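Local coordinates for cell surface protein (Faecalibacterium prausnitzii A2-165, PDB 4GT6) that is of unknown function but, as the leucine-rich repeat part of a larger extracellular protein, probably binds other proteins, at residues S150-M155 with I174-F179. Numbering follows the deposited sequence. Where two conformers were deposited one is given.
Sequences SVADGM and IEERAF. With EDO (1,2-ethanediol), chain G.
V151 and I174 pair as a parallel beta bridge, and beyond it each segment enters a type II turn, A152 to M155 beside E175 to A178, so that equivalent parts of neighbouring coils lie against each other in the BspA-type leucine-rich repeat solenoid. E175 N donates to V151 O at 2.9 Å, nearly straight at 165°. Between the two turns, G154 N bonds in the carbonyl plane to E176 O, also at 2.9 Å, while G154 CA brings its hydrogen to R177 O. G154 and R177 hold the same position in their turns, both with positive phi. On the inner side V151 CG1, anti to the backbone N (chi1 177°), reaches A178 CB at 3.7 Å and F179 CZ at 4.2 Å; the valine crosses the phenylalanine side chain at about a right angle, and the F179 ring lies almost parallel to that of F201 in the core. At the surface E175 lays its CB over D153 N, 3.4 Å away, and its chain bends at chi2 (-63°), bringing the carboxylate back toward S150. There OE2 pairs with R195 in a salt bridge and also accepts from a water that is hydrogen-bonded to S150 OG at 2.8 Å.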
# COMPACT_ATOMS: atom_id res chain seq x y z
N SER A 150 2.36 -7.41 13.33
CA SER A 150 2.07 -6.27 12.47
C SER A 150 2.28 -6.60 11.02
O SER A 150 3.01 -7.53 10.69
CB SER A 150 2.89 -5.03 12.84
OG SER A 150 4.27 -5.23 12.61
N VAL A 151 1.62 -5.84 10.14
CA VAL A 151 1.84 -5.99 8.71
C VAL A 151 2.75 -4.83 8.38
O VAL A 151 2.30 -3.68 8.44
CB VAL A 151 0.52 -6.01 7.89
CG1 VAL A 151 0.82 -6.10 6.39
CG2 VAL A 151 -0.35 -7.18 8.32
N ALA A 152 4.04 -5.11 8.12
CA ALA A 152 5.04 -4.05 7.92
C ALA A 152 4.74 -3.21 6.67
O ALA A 152 3.98 -3.63 5.80
CB ALA A 152 6.44 -4.65 7.86
N ASP A 153 5.29 -1.99 6.62
CA ASP A 153 5.00 -1.03 5.55
C ASP A 153 5.29 -1.59 4.16
O ASP A 153 6.29 -2.29 3.96
CB ASP A 153 5.78 0.28 5.75
CG ASP A 153 7.28 0.15 5.73
OD1 ASP A 153 7.86 -0.26 6.76
OD2 ASP A 153 7.87 0.42 4.67
N GLY A 154 4.35 -1.34 3.25
CA GLY A 154 4.44 -1.74 1.85
C GLY A 154 4.55 -3.22 1.61
O GLY A 154 4.97 -3.63 0.53
N MSE A 155 4.16 -4.05 2.60
CA MSE A 155 4.34 -5.50 2.50
C MSE A 155 3.74 -6.08 1.22
O MSE A 155 4.42 -6.90 0.59
CB MSE A 155 3.80 -6.25 3.71
CG MSE A 155 3.93 -7.80 3.57
SE MSE A 155 3.54 -8.70 5.22
CE MSE A 155 4.79 -7.72 6.20
N ILE A 174 -1.33 -2.23 10.92
CA ILE A 174 -1.26 -2.41 9.46
C ILE A 174 -0.54 -1.16 9.00
O ILE A 174 -1.13 -0.09 9.00
CB ILE A 174 -2.65 -2.62 8.80
CG1 ILE A 174 -3.36 -3.85 9.38
CG2 ILE A 174 -2.51 -2.71 7.26
CD1 ILE A 174 -4.89 -3.89 9.01
N GLU A 175 0.74 -1.29 8.63
CA GLU A 175 1.55 -0.09 8.38
C GLU A 175 1.27 0.56 7.03
O GLU A 175 0.52 0.03 6.21
CB GLU A 175 3.06 -0.37 8.59
CG GLU A 175 3.44 -0.97 9.96
CD GLU A 175 3.17 -0.17 11.23
OE1 GLU A 175 2.57 0.92 11.16
OE2 GLU A 175 3.56 -0.66 12.32
N GLU A 176 1.86 1.73 6.82
CA GLU A 176 1.67 2.51 5.60
C GLU A 176 1.82 1.69 4.34
O GLU A 176 2.78 0.93 4.21
CB GLU A 176 2.72 3.64 5.54
CG GLU A 176 2.45 4.80 6.48
CD GLU A 176 3.45 5.93 6.39
OE1 GLU A 176 4.43 5.82 5.63
OE2 GLU A 176 3.26 6.94 7.12
N ARG A 177 0.87 1.89 3.39
CA ARG A 177 0.89 1.27 2.05
C ARG A 177 0.93 -0.27 2.07
O ARG A 177 1.24 -0.89 1.05
CB ARG A 177 2.09 1.81 1.22
CG ARG A 177 2.22 3.35 1.22
CD ARG A 177 3.34 3.90 0.34
NE ARG A 177 3.26 3.49 -1.06
CZ ARG A 177 2.42 4.01 -1.96
NH1 ARG A 177 1.55 4.95 -1.61
NH2 ARG A 177 2.42 3.56 -3.21
N ALA A 178 0.56 -0.91 3.20
CA ALA A 178 0.63 -2.40 3.27
C ALA A 178 -0.14 -3.11 2.15
O ALA A 178 0.37 -4.12 1.64
CB ALA A 178 0.11 -2.88 4.62
N PHE A 179 -1.33 -2.60 1.73
CA PHE A 179 -2.13 -3.25 0.67
C PHE A 179 -2.42 -2.32 -0.48
O PHE A 179 -3.39 -2.54 -1.21
CB PHE A 179 -3.46 -3.79 1.25
CG PHE A 179 -3.22 -4.83 2.32
CD1 PHE A 179 -2.91 -6.14 1.98
CD2 PHE A 179 -3.25 -4.49 3.67
CE1 PHE A 179 -2.65 -7.10 2.97
CE2 PHE A 179 -3.03 -5.45 4.66
CZ PHE A 179 -2.73 -6.75 4.30
C1 EDO G . -0.46 6.99 -4.05
O1 EDO G . 0.43 7.01 -2.95
C2 EDO G . -1.73 6.22 -3.64
O2 EDO G . -1.42 4.86 -3.43
O HOH W 1 5.23 -2.57 12.51